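Local coordinates for 3-oxoacyl-(acyl-carrier protein) synthase II (Thermus thermophilus, PDB 1J3N) that probably catalyses, as a homodimeric condensing enzyme of fatty acid elongation, the decarboxylative joining of an acyl chain to malonyl-acyl-carrier protein, at residues V256-S261 with R283-A288; V295-H301 with Y388-F394; T351-L355 with A404-V408. All coordinates share one frame. Residues are numbered along the deposited sequence.

Contact 1: V256-S261 with R283-A288; sequences VGFGRS and RALKDA
Helix-on-sheet packing in a thiolase fold can become very tight where the strand presents glycine, and strand 256-261 beneath helix 283-288 is a clear example. The axes approach to 5.9 Å and run roughly antiparallel, at 145°. Gly257 CA lies 4.2 Å from Ala288 CA and Gly259 CA 3.9 Å from Ala284 CA, so two glycines lie under two alanines one helical turn apart. An ideal CB on Gly257 would come within 2.6 Å of Ala284 O, and one on Gly259 within 2.4 Å of Ala284 N; a side chain at either position would clash with the helix. The strand is extended except at Val256 (phi/psi -100/-25), where Val256 and Gly257 both face Ala404 in a classic beta bulge. Phe258 and Arg260 point their CA-to-CB bonds away from the helix; Arg260 forms salt bridges with Asp166 and with Glu179 of the second subunit. Arg283, with an extended chain beyond an m chi1, donates from NH1 to Arg260 O (2.8 Å) and also to Thr151 O of the second subunit. Val256 CG2 touches Ala288 CB at 3.6 Å. Asp287, chi1 t, accepts from Phe258 N at OD2 (2.7 Å), and one water donates to both Val256 O (2.8 Å) and Asp287 OD2 (3.0 Å).

Contact 2: V295-H301 with Y388-F394; sequences VGYINAH and YALSNSF
Two strands run parallel here, 297-299 beside 388-394, with axes 4.5 Å apart and 19° between their directions. The register pairs Tyr297 with Ala389, Ile298 with Leu390 and Asn299 with Ser391, at CA-CA distances of 4.5, 4.6 and 4.7 Å. The ladder follows the parallel pattern: Gly296 N donates to Tyr388 O (3.0 Å), Leu390 N to Tyr297 O (2.9 Å), Asn299 N to Leu390 O (2.7 Å) and Asn392 N to Asn299 O (2.9 Å). Tyr297, Ala389, Asn299 and Ser391 share one face of the sheet, where Tyr297 CD2 meets Ala389 CB at 3.8 Å. Ile298 (m,t) and Leu390 (m,t) share the other, with Ile298 CG1 4.4 Å from Leu390 CB. Beyond the ladder His301, chi1 t, turns toward 388-394: its ring has Phe394 N over one face, and CB lies 3.9 Å from Phe394 CD2. Ser393 OG holds a water at 2.8 Å, which also makes a weak 3.3 Å bond to His301 ND1. Since His301 touches Cys161 and meets the ring of His338, the loop that follows strand 297-299 probably delivers one histidine of the Cys-His-His active site found in thiolase-fold condensing enzymes.

Contact 3: T351-L355 with A404-V408; sequences TVQAL and AFKRV
Leu355 and Phe405 carry most of this contact, with Arg407 third, and together they illustrate how a helix is laid on a sheet largely by hydrocarbon, without a hydrogen bond between the segments. Helix 351-355 and strand 404-406 run nearly alongside each other, their axes 9.0 Å apart at closest and 25° between their directions. The nearest CA pairs are Val352 with Phe405 at 7.0 Å and Leu355 with Arg407 at 5.5 Å, so the chains converge toward the C-terminal end. Phe405, with chi1 m and chi2 -72°, points from the strand toward the helix. Val352 CG2 sits over one face of its ring, 3.8 Å from the centroid and only 15° off the normal, a CH-pi contact; Thr351 CG2 comes to 3.7 Å from Phe405 CD2. One turn on from Thr351, Leu355 in the m,t rotamer extends toward the strand, and its CD1 reaches Phe405 CB at 3.4 Å and Lys406 C at 4.0 Å. Arg407 contributes the aliphatic part of its chain, t,t at chi1 and chi2: CB lies 4.2 Å from Leu355 CD2, and CD 3.9 Å from Leu355 O. Its charged end leads away to a salt bridge with Asp387. Thr351 OG1 likewise turns to its own helix, bonding Glu347 O. In a thiolase fold such a helix belongs to the layer buried between two sheets. The seam therefore depends on shape and apolar burial, while the polar groups of Thr351 and Arg407 find their partners elsewhere.

All three contacts belong to one sheet, in which strand 399-406 lies between strands 253-262 and 388-394. Contacts 1 and 3 (centres about 15 Å apart) meet through Gly257 O and Ala404 N, 2.9 Å apart, a probable hydrogen bond; contacts 2 and 3 (about 10 Å) meet through Ala389 O and Phe405 N at 2.8 Å, likewise. Helices 275-288 and 343-357 pack against opposite faces: Ala404 CB lies 4.1 Å from Ala288 CB, whereas Phe405 points to contact 3. Leu285 CD2 and Val295 CG2, 3.6 Å apart, tie contact 1 to contact 2, about 11 Å away between centres. Contact 1 reaches the second subunit, and contact 2 the probable active site at His301.

Contact 1: V256-S261 with R283-A288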
ATOM      1  N   VAL A 256       9.049  -5.289  19.142  1.00 23.48           N
ATOM      2  CA  VAL A 256      10.088  -6.294  18.931  1.00 23.98           C
ATOM      3  C   VAL A 256       9.881  -7.296  17.788  1.00 24.36           C
ATOM      4  O   VAL A 256      10.849  -7.857  17.261  1.00 24.07           O
ATOM      5  CB  VAL A 256      10.303  -7.091  20.234  1.00 23.95           C
ATOM      6  CG1 VAL A 256      10.702  -6.145  21.360  1.00 26.28           C
ATOM      7  CG2 VAL A 256       9.027  -7.815  20.612  1.00 25.62           C
ATOM      8  N   GLY A 257       8.637  -7.540  17.401  1.00 22.70           N
ATOM      9  CA  GLY A 257       8.413  -8.506  16.341  1.00 22.02           C
ATOM     10  C   GLY A 257       7.382  -8.139  15.299  1.00 22.03           C
ATOM     11  O   GLY A 257       6.397  -7.463  15.591  1.00 23.06           O
ATOM     12  N   PHE A 258       7.622  -8.602  14.075  1.00 22.30           N
ATOM     13  CA  PHE A 258       6.742  -8.359  12.940  1.00 24.56           C
ATOM     14  C   PHE A 258       6.668  -9.656  12.128  1.00 23.06           C
ATOM     15  O   PHE A 258       7.684 -10.173  11.667  1.00 21.36           O
ATOM     16  CB  PHE A 258       7.307  -7.204  12.097  1.00 24.70           C
ATOM     17  CG  PHE A 258       6.511  -6.890  10.857  1.00 25.75           C
ATOM     18  CD1 PHE A 258       5.118  -6.927  10.868  1.00 27.62           C
ATOM     19  CD2 PHE A 258       7.161  -6.504   9.684  1.00 25.46           C
ATOM     20  CE1 PHE A 258       4.382  -6.576   9.722  1.00 24.85           C
ATOM     21  CE2 PHE A 258       6.441  -6.152   8.544  1.00 24.09           C
ATOM     22  CZ  PHE A 258       5.051  -6.186   8.563  1.00 24.54           C
ATOM     23  N   GLY A 259       5.467 -10.203  11.986  1.00 22.44           N
ATOM     24  CA  GLY A 259       5.329 -11.441  11.238  1.00 21.49           C
ATOM     25  C   GLY A 259       4.191 -11.399  10.247  1.00 20.99           C
ATOM     26  O   GLY A 259       3.091 -10.949  10.565  1.00 21.50           O
ATOM     27  N   ARG A 260       4.454 -11.876   9.040  1.00 21.52           N
ATOM     28  CA  ARG A 260       3.448 -11.878   7.996  1.00 21.12           C
ATOM     29  C   ARG A 260       3.381 -13.187   7.228  1.00 21.64           C
ATOM     30  O   ARG A 260       4.366 -13.914   7.127  1.00 24.00           O
ATOM     31  CB  ARG A 260       3.716 -10.734   7.026  1.00 19.57           C
ATOM     32  CG  ARG A 260       3.381  -9.367   7.593  1.00 20.38           C
ATOM     33  CD  ARG A 260       3.643  -8.300   6.559  1.00 19.09           C
ATOM     34  NE  ARG A 260       5.027  -8.339   6.104  1.00 17.38           N
ATOM     35  CZ  ARG A 260       5.553  -7.487   5.227  1.00 19.61           C
ATOM     36  NH1 ARG A 260       4.801  -6.526   4.708  1.00 16.37           N
ATOM     37  NH2 ARG A 260       6.834  -7.591   4.878  1.00 12.97           N
ATOM     38  N   SER A 261       2.206 -13.470   6.681  1.00 20.04           N
ATOM     39  CA  SER A 261       1.990 -14.670   5.903  1.00 19.89           C
ATOM     40  C   SER A 261       0.747 -14.464   5.036  1.00 20.46           C
ATOM     41  O   SER A 261       0.067 -13.437   5.148  1.00 20.28           O
ATOM     42  CB  SER A 261       1.785 -15.870   6.829  1.00 20.43           C
ATOM     43  OG  SER A 261       0.434 -15.971   7.237  1.00 22.22           O
ATOM     44  N   ARG A 283       5.817 -16.499  12.936  1.00 25.44           N
ATOM     45  CA  ARG A 283       6.864 -15.661  12.373  1.00 23.88           C
ATOM     46  C   ARG A 283       7.119 -14.434  13.233  1.00 23.83           C
ATOM     47  O   ARG A 283       8.242 -13.926  13.274  1.00 21.10           O
ATOM     48  CB  ARG A 283       6.502 -15.249  10.944  1.00 24.12           C
ATOM     49  CG  ARG A 283       6.649 -16.394   9.970  1.00 24.25           C
ATOM     50  CD  ARG A 283       6.044 -16.102   8.622  1.00 25.46           C
ATOM     51  NE  ARG A 283       6.352 -17.173   7.683  1.00 28.38           N
ATOM     52  CZ  ARG A 283       5.834 -17.275   6.465  1.00 29.56           C
ATOM     53  NH1 ARG A 283       4.970 -16.370   6.029  1.00 28.49           N
ATOM     54  NH2 ARG A 283       6.195 -18.279   5.676  1.00 31.32           N
ATOM     55  N   ALA A 284       6.084 -13.959  13.923  1.00 24.52           N
ATOM     56  CA  ALA A 284       6.242 -12.789  14.788  1.00 22.40           C
ATOM     57  C   ALA A 284       7.074 -13.175  16.000  1.00 22.01           C
ATOM     58  O   ALA A 284       7.904 -12.396  16.467  1.00 20.67           O
ATOM     59  CB  ALA A 284       4.888 -12.270  15.229  1.00 23.75           C
ATOM     60  N   LEU A 285       6.840 -14.380  16.515  1.00 21.66           N
ATOM     61  CA  LEU A 285       7.589 -14.870  17.664  1.00 22.71           C
ATOM     62  C   LEU A 285       9.054 -15.061  17.275  1.00 22.74           C
ATOM     63  O   LEU A 285       9.950 -14.620  17.988  1.00 21.73           O
ATOM     64  CB  LEU A 285       7.000 -16.191  18.175  1.00 23.21           C
ATOM     65  CG  LEU A 285       5.609 -16.091  18.819  1.00 25.53           C
ATOM     66  CD1 LEU A 285       5.099 -17.485  19.169  1.00 26.83           C
ATOM     67  CD2 LEU A 285       5.674 -15.216  20.057  1.00 24.90           C
ATOM     68  N   LYS A 286       9.288 -15.717  16.142  1.00 26.51           N
ATOM     69  CA  LYS A 286      10.644 -15.950  15.644  1.00 28.99           C
ATOM     70  C   LYS A 286      11.379 -14.625  15.421  1.00 28.44           C
ATOM     71  O   LYS A 286      12.528 -14.467  15.826  1.00 30.07           O
ATOM     72  CB  LYS A 286      10.598 -16.733  14.322  1.00 33.54           C
ATOM     73  CG  LYS A 286      10.139 -18.190  14.448  1.00 40.25           C
ATOM     74  CD  LYS A 286       9.946 -18.837  13.071  1.00 42.31           C
ATOM     75  CE  LYS A 286       9.676 -20.341  13.163  1.00 44.80           C
ATOM     76  NZ  LYS A 286       8.433 -20.690  13.912  1.00 46.31           N
ATOM     77  N   ASP A 287      10.712 -13.677  14.770  1.00 27.28           N
ATOM     78  CA  ASP A 287      11.310 -12.367  14.502  1.00 26.63           C
ATOM     79  C   ASP A 287      11.688 -11.638  15.810  1.00 27.14           C
ATOM     80  O   ASP A 287      12.731 -10.983  15.887  1.00 26.65           O
ATOM     81  CB  ASP A 287      10.331 -11.521  13.670  1.00 27.48           C
ATOM     82  CG  ASP A 287      10.902 -10.168  13.284  1.00 27.37           C
ATOM     83  OD1 ASP A 287      11.992 -10.128  12.675  1.00 28.32           O
ATOM     84  OD2 ASP A 287      10.253  -9.144  13.586  1.00 27.71           O
ATOM     85  N   ALA A 288      10.854 -11.764  16.840  1.00 25.51           N
ATOM     86  CA  ALA A 288      11.136 -11.114  18.122  1.00 27.50           C
ATOM     87  C   ALA A 288      12.097 -11.942  18.977  1.00 28.88           C
ATOM     88  O   ALA A 288      12.593 -11.477  20.005  1.00 30.21           O
ATOM     89  CB  ALA A 288       9.849 -10.878  18.879  1.00 28.27           C
TER
HETATM   90  O   HOH W   1      12.229  -7.325  14.845  1.00 36.11           O

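Contact 2: V295-H301 with Y388-F394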
ATOM      1  N   VAL A 295       4.715 -15.226  25.934  1.00 28.91           N
ATOM      2  CA  VAL A 295       3.613 -14.320  25.638  1.00 27.62           C
ATOM      3  C   VAL A 295       2.510 -14.502  26.671  1.00 26.71           C
ATOM      4  O   VAL A 295       2.137 -15.629  26.990  1.00 26.75           O
ATOM      5  CB  VAL A 295       3.029 -14.586  24.222  1.00 25.79           C
ATOM      6  CG1 VAL A 295       1.783 -13.730  23.990  1.00 28.66           C
ATOM      7  CG2 VAL A 295       4.079 -14.276  23.171  1.00 27.15           C
ATOM      8  N   GLY A 296       2.004 -13.389  27.194  1.00 24.74           N
ATOM      9  CA  GLY A 296       0.940 -13.441  28.180  1.00 25.04           C
ATOM     10  C   GLY A 296      -0.363 -12.812  27.713  1.00 24.82           C
ATOM     11  O   GLY A 296      -1.405 -12.998  28.342  1.00 25.08           O
ATOM     12  N   TYR A 297      -0.310 -12.069  26.611  1.00 24.10           N
ATOM     13  CA  TYR A 297      -1.500 -11.420  26.062  1.00 25.52           C
ATOM     14  C   TYR A 297      -1.540 -11.406  24.533  1.00 24.29           C
ATOM     15  O   TYR A 297      -0.510 -11.247  23.881  1.00 23.42           O
ATOM     16  CB  TYR A 297      -1.595  -9.971  26.558  1.00 24.79           C
ATOM     17  CG  TYR A 297      -2.745  -9.196  25.952  1.00 25.95           C
ATOM     18  CD1 TYR A 297      -4.051  -9.677  26.039  1.00 25.96           C
ATOM     19  CD2 TYR A 297      -2.536  -7.967  25.311  1.00 25.23           C
ATOM     20  CE1 TYR A 297      -5.121  -8.964  25.517  1.00 26.55           C
ATOM     21  CE2 TYR A 297      -3.609  -7.241  24.777  1.00 26.64           C
ATOM     22  CZ  TYR A 297      -4.898  -7.749  24.890  1.00 27.19           C
ATOM     23  OH  TYR A 297      -5.981  -7.042  24.414  1.00 29.86           O
ATOM     24  N   ILE A 298      -2.740 -11.576  23.978  1.00 24.33           N
ATOM     25  CA  ILE A 298      -2.942 -11.541  22.537  1.00 23.45           C
ATOM     26  C   ILE A 298      -4.143 -10.680  22.206  1.00 23.64           C
ATOM     27  O   ILE A 298      -5.271 -11.014  22.580  1.00 27.27           O
ATOM     28  CB  ILE A 298      -3.219 -12.933  21.929  1.00 23.54           C
ATOM     29  CG1 ILE A 298      -2.030 -13.870  22.154  1.00 23.56           C
ATOM     30  CG2 ILE A 298      -3.481 -12.791  20.437  1.00 21.29           C
ATOM     31  CD1 ILE A 298      -2.199 -15.239  21.493  1.00 25.82           C
ATOM     32  N   ASN A 299      -3.915  -9.561  21.529  1.00 22.22           N
ATOM     33  CA  ASN A 299      -5.039  -8.724  21.135  1.00 24.17           C
ATOM     34  C   ASN A 299      -5.507  -9.372  19.853  1.00 24.34           C
ATOM     35  O   ASN A 299      -4.921  -9.172  18.792  1.00 24.10           O
ATOM     36  CB  ASN A 299      -4.618  -7.275  20.879  1.00 22.61           C
ATOM     37  CG  ASN A 299      -5.802  -6.387  20.540  1.00 24.29           C
ATOM     38  OD1 ASN A 299      -6.262  -6.346  19.395  1.00 25.47           O
ATOM     39  ND2 ASN A 299      -6.321  -5.692  21.543  1.00 22.96           N
ATOM     40  N   ALA A 300      -6.554 -10.181  19.973  1.00 27.03           N
ATOM     41  CA  ALA A 300      -7.097 -10.912  18.845  1.00 26.44           C
ATOM     42  C   ALA A 300      -7.688 -10.042  17.755  1.00 27.74           C
ATOM     43  O   ALA A 300      -7.984  -8.867  17.959  1.00 26.55           O
ATOM     44  CB  ALA A 300      -8.150 -11.890  19.330  1.00 27.05           C
ATOM     45  N   HIS A 301      -7.850 -10.654  16.587  1.00 29.80           N
ATOM     46  CA  HIS A 301      -8.450 -10.001  15.445  1.00 28.53           C
ATOM     47  C   HIS A 301      -9.949 -10.049  15.738  1.00 28.03           C
ATOM     48  O   HIS A 301     -10.663  -9.054  15.579  1.00 26.33           O
ATOM     49  CB  HIS A 301      -8.120 -10.782  14.173  1.00 30.11           C
ATOM     50  CG  HIS A 301      -8.705 -10.183  12.933  1.00 31.66           C
ATOM     51  ND1 HIS A 301      -8.522  -8.861  12.590  1.00 33.55           N
ATOM     52  CD2 HIS A 301      -9.475 -10.723  11.960  1.00 32.81           C
ATOM     53  CE1 HIS A 301      -9.158  -8.611  11.460  1.00 34.03           C
ATOM     54  NE2 HIS A 301      -9.745  -9.724  11.056  1.00 32.74           N
ATOM     55  N   TYR A 388       5.369  -9.853  27.224  1.00 29.94           N
ATOM     56  CA  TYR A 388       5.159  -9.907  25.781  1.00 30.40           C
ATOM     57  C   TYR A 388       3.683 -10.091  25.402  1.00 30.65           C
ATOM     58  O   TYR A 388       2.916 -10.791  26.089  1.00 28.26           O
ATOM     59  CB  TYR A 388       5.994 -11.045  25.177  1.00 31.23           C
ATOM     60  CG  TYR A 388       7.495 -10.810  25.207  1.00 31.82           C
ATOM     61  CD1 TYR A 388       8.106  -9.959  24.289  1.00 31.16           C
ATOM     62  CD2 TYR A 388       8.305 -11.445  26.155  1.00 31.87           C
ATOM     63  CE1 TYR A 388       9.489  -9.742  24.306  1.00 33.05           C
ATOM     64  CE2 TYR A 388       9.692 -11.235  26.184  1.00 33.62           C
ATOM     65  CZ  TYR A 388      10.276 -10.383  25.255  1.00 34.82           C
ATOM     66  OH  TYR A 388      11.641 -10.173  25.268  1.00 37.62           O
ATOM     67  N   ALA A 389       3.301  -9.465  24.293  1.00 28.50           N
ATOM     68  CA  ALA A 389       1.934  -9.534  23.794  1.00 26.33           C
ATOM     69  C   ALA A 389       1.908  -9.462  22.271  1.00 27.24           C
ATOM     70  O   ALA A 389       2.770  -8.818  21.651  1.00 24.50           O
ATOM     71  CB  ALA A 389       1.112  -8.388  24.373  1.00 26.58           C
ATOM     72  N   LEU A 390       0.926 -10.127  21.666  1.00 24.49           N
ATOM     73  CA  LEU A 390       0.782 -10.093  20.218  1.00 23.83           C
ATOM     74  C   LEU A 390      -0.470  -9.310  19.839  1.00 23.31           C
ATOM     75  O   LEU A 390      -1.414  -9.202  20.630  1.00 25.29           O
ATOM     76  CB  LEU A 390       0.670 -11.510  19.635  1.00 23.55           C
ATOM     77  CG  LEU A 390       1.878 -12.449  19.701  1.00 24.38           C
ATOM     78  CD1 LEU A 390       1.562 -13.714  18.914  1.00 22.54           C
ATOM     79  CD2 LEU A 390       3.118 -11.757  19.126  1.00 20.51           C
ATOM     80  N   SER A 391      -0.458  -8.765  18.628  1.00 22.15           N
ATOM     81  CA  SER A 391      -1.579  -8.026  18.073  1.00 23.99           C
ATOM     82  C   SER A 391      -1.855  -8.672  16.716  1.00 23.48           C
ATOM     83  O   SER A 391      -1.044  -8.563  15.802  1.00 21.11           O
ATOM     84  CB  SER A 391      -1.217  -6.556  17.886  1.00 25.43           C
ATOM     85  OG  SER A 391      -2.381  -5.804  17.595  1.00 26.53           O
ATOM     86  N   ASN A 392      -2.998  -9.341  16.587  1.00 24.18           N
ATOM     87  CA  ASN A 392      -3.333 -10.035  15.346  1.00 22.01           C
ATOM     88  C   ASN A 392      -4.216  -9.283  14.358  1.00 22.72           C
ATOM     89  O   ASN A 392      -5.104  -8.528  14.744  1.00 22.46           O
ATOM     90  CB  ASN A 392      -4.002 -11.384  15.650  1.00 22.23           C
ATOM     91  CG  ASN A 392      -3.055 -12.387  16.303  1.00 23.82           C
ATOM     92  OD1 ASN A 392      -1.836 -12.271  16.198  1.00 22.41           O
ATOM     93  ND2 ASN A 392      -3.624 -13.396  16.963  1.00 23.61           N
ATOM     94  N   SER A 393      -3.966  -9.528  13.075  1.00 23.47           N
ATOM     95  CA  SER A 393      -4.731  -8.933  11.984  1.00 25.42           C
ATOM     96  C   SER A 393      -4.738  -9.912  10.810  1.00 26.72           C
ATOM     97  O   SER A 393      -3.718 -10.083  10.135  1.00 25.46           O
ATOM     98  CB  SER A 393      -4.112  -7.603  11.564  1.00 25.23           C
ATOM     99  OG  SER A 393      -4.273  -6.637  12.589  1.00 22.35           O
ATOM    100  N   PHE A 394      -5.890 -10.553  10.583  1.00 26.68           N
ATOM    101  CA  PHE A 394      -6.070 -11.546   9.518  1.00 28.07           C
ATOM    102  C   PHE A 394      -7.152 -11.067   8.557  1.00 28.72           C
ATOM    103  O   PHE A 394      -8.332 -11.346   8.749  1.00 32.86           O
ATOM    104  CB  PHE A 394      -6.456 -12.888  10.142  1.00 26.30           C
ATOM    105  CG  PHE A 394      -5.575 -13.285  11.297  1.00 28.34           C
ATOM    106  CD1 PHE A 394      -4.188 -13.275  11.162  1.00 27.31           C
ATOM    107  CD2 PHE A 394      -6.126 -13.650  12.520  1.00 24.62           C
ATOM    108  CE1 PHE A 394      -3.360 -13.619  12.228  1.00 26.61           C
ATOM    109  CE2 PHE A 394      -5.305 -13.998  13.593  1.00 25.65           C
ATOM    110  CZ  PHE A 394      -3.915 -13.981  13.444  1.00 26.61           C
TER
HETATM  111  O   HOH W   2      -6.922  -6.012  13.166  1.00 27.98           O

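Contact 3: T351-L355 with A404-V408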
ATOM      1  N   THR A 351      -3.020  -2.532  22.596  1.00 22.34           N
ATOM      2  CA  THR A 351      -2.058  -3.550  23.014  1.00 22.12           C
ATOM      3  C   THR A 351      -0.863  -2.926  23.728  1.00 24.38           C
ATOM      4  O   THR A 351      -0.357  -3.475  24.705  1.00 23.97           O
ATOM      5  CB  THR A 351      -1.564  -4.377  21.803  1.00 24.16           C
ATOM      6  OG1 THR A 351      -2.695  -4.964  21.141  1.00 23.05           O
ATOM      7  CG2 THR A 351      -0.627  -5.485  22.261  1.00 23.59           C
ATOM      8  N   VAL A 352      -0.410  -1.777  23.241  1.00 23.55           N
ATOM      9  CA  VAL A 352       0.706  -1.083  23.871  1.00 26.52           C
ATOM     10  C   VAL A 352       0.262  -0.525  25.224  1.00 26.20           C
ATOM     11  O   VAL A 352       1.038  -0.519  26.175  1.00 27.35           O
ATOM     12  CB  VAL A 352       1.222   0.080  22.977  1.00 25.75           C
ATOM     13  CG1 VAL A 352       2.138   0.995  23.767  1.00 25.66           C
ATOM     14  CG2 VAL A 352       1.962  -0.487  21.787  1.00 26.39           C
ATOM     15  N   GLN A 353      -0.992  -0.071  25.301  1.00 27.64           N
ATOM     16  CA  GLN A 353      -1.546   0.492  26.538  1.00 25.75           C
ATOM     17  C   GLN A 353      -1.690  -0.570  27.630  1.00 26.29           C
ATOM     18  O   GLN A 353      -1.515  -0.276  28.811  1.00 25.69           O
ATOM     19  CB  GLN A 353      -2.913   1.140  26.281  1.00 24.31           C
ATOM     20  CG  GLN A 353      -2.874   2.364  25.367  1.00 23.83           C
ATOM     21  CD  GLN A 353      -4.237   3.021  25.196  1.00 22.18           C
ATOM     22  OE1 GLN A 353      -5.236   2.348  24.937  1.00 20.06           O
ATOM     23  NE2 GLN A 353      -4.276   4.348  25.316  1.00 23.37           N
ATOM     24  N   ALA A 354      -2.016  -1.798  27.237  1.00 26.03           N
ATOM     25  CA  ALA A 354      -2.163  -2.884  28.202  1.00 27.43           C
ATOM     26  C   ALA A 354      -0.810  -3.235  28.833  1.00 27.12           C
ATOM     27  O   ALA A 354      -0.748  -3.574  30.011  1.00 25.79           O
ATOM     28  CB  ALA A 354      -2.757  -4.113  27.534  1.00 23.15           C
ATOM     29  N   LEU A 355       0.263  -3.165  28.047  1.00 28.07           N
ATOM     30  CA  LEU A 355       1.602  -3.468  28.555  1.00 27.83           C
ATOM     31  C   LEU A 355       2.087  -2.368  29.488  1.00 28.53           C
ATOM     32  O   LEU A 355       2.581  -2.629  30.586  1.00 29.87           O
ATOM     33  CB  LEU A 355       2.601  -3.602  27.401  1.00 28.19           C
ATOM     34  CG  LEU A 355       2.529  -4.814  26.471  1.00 28.11           C
ATOM     35  CD1 LEU A 355       3.500  -4.620  25.319  1.00 27.62           C
ATOM     36  CD2 LEU A 355       2.865  -6.075  27.238  1.00 28.66           C
ATOM     37  N   ALA A 404       4.461  -8.024  17.610  1.00 21.10           N
ATOM     38  CA  ALA A 404       4.851  -8.494  18.928  1.00 22.07           C
ATOM     39  C   ALA A 404       5.415  -7.315  19.708  1.00 22.78           C
ATOM     40  O   ALA A 404       6.368  -6.663  19.273  1.00 21.57           O
ATOM     41  CB  ALA A 404       5.905  -9.597  18.810  1.00 20.06           C
ATOM     42  N   PHE A 405       4.825  -7.054  20.868  1.00 23.20           N
ATOM     43  CA  PHE A 405       5.252  -5.953  21.715  1.00 24.73           C
ATOM     44  C   PHE A 405       5.893  -6.454  23.000  1.00 25.05           C
ATOM     45  O   PHE A 405       5.482  -7.466  23.563  1.00 26.06           O
ATOM     46  CB  PHE A 405       4.055  -5.058  22.040  1.00 23.02           C
ATOM     47  CG  PHE A 405       3.578  -4.240  20.866  1.00 26.32           C
ATOM     48  CD1 PHE A 405       4.336  -3.165  20.395  1.00 25.81           C
ATOM     49  CD2 PHE A 405       2.372  -4.537  20.235  1.00 25.61           C
ATOM     50  CE1 PHE A 405       3.896  -2.396  19.315  1.00 25.72           C
ATOM     51  CE2 PHE A 405       1.924  -3.771  19.151  1.00 25.50           C
ATOM     52  CZ  PHE A 405       2.688  -2.701  18.695  1.00 23.95           C
ATOM     53  N   LYS A 406       6.907  -5.732  23.460  1.00 28.69           N
ATOM     54  CA  LYS A 406       7.609  -6.097  24.686  1.00 31.88           C
ATOM     55  C   LYS A 406       7.492  -4.995  25.730  1.00 32.93           C
ATOM     56  O   LYS A 406       7.699  -3.820  25.426  1.00 32.71           O
ATOM     57  CB  LYS A 406       9.090  -6.358  24.391  1.00 30.78           C
ATOM     58  CG  LYS A 406       9.931  -6.560  25.639  1.00 32.10           C
ATOM     59  CD  LYS A 406      11.410  -6.715  25.313  1.00 31.02           C
ATOM     60  CE  LYS A 406      12.220  -6.859  26.594  1.00 31.13           C
ATOM     61  NZ  LYS A 406      13.674  -7.014  26.315  1.00 33.34           N
ATOM     62  N   ARG A 407       7.151  -5.379  26.958  1.00 34.25           N
ATOM     63  CA  ARG A 407       7.023  -4.422  28.052  1.00 35.22           C
ATOM     64  C   ARG A 407       8.404  -3.904  28.438  1.00 36.30           C
ATOM     65  O   ARG A 407       9.318  -4.680  28.718  1.00 33.64           O
ATOM     66  CB  ARG A 407       6.362  -5.080  29.271  1.00 37.71           C
ATOM     67  CG  ARG A 407       6.234  -4.159  30.485  1.00 38.75           C
ATOM     68  CD  ARG A 407       5.630  -4.869  31.692  1.00 40.24           C
ATOM     69  NE  ARG A 407       6.442  -5.996  32.147  1.00 44.90           N
ATOM     70  CZ  ARG A 407       7.718  -5.904  32.517  1.00 47.26           C
ATOM     71  NH1 ARG A 407       8.345  -4.735  32.487  1.00 48.60           N
ATOM     72  NH2 ARG A 407       8.369  -6.985  32.927  1.00 48.22           N
ATOM     73  N   VAL A 408       8.550  -2.584  28.440  1.00 37.64           N
ATOM     74  CA  VAL A 408       9.813  -1.952  28.792  1.00 39.26           C
ATOM     75  C   VAL A 408       9.799  -1.601  30.280  1.00 40.29           C
ATOM     76  O   VAL A 408       8.716  -1.715  30.897  1.00 43.53           O
ATOM     77  CB  VAL A 408      10.032  -0.673  27.943  1.00 39.34           C
ATOM     78  CG1 VAL A 408      11.225   0.115  28.449  1.00 41.33           C
ATOM     79  CG2 VAL A 408      10.250  -1.056  26.494  1.00 39.41           C
ATOM     80  OXT VAL A 408      10.859  -1.225  30.815  1.00 39.83           O
TER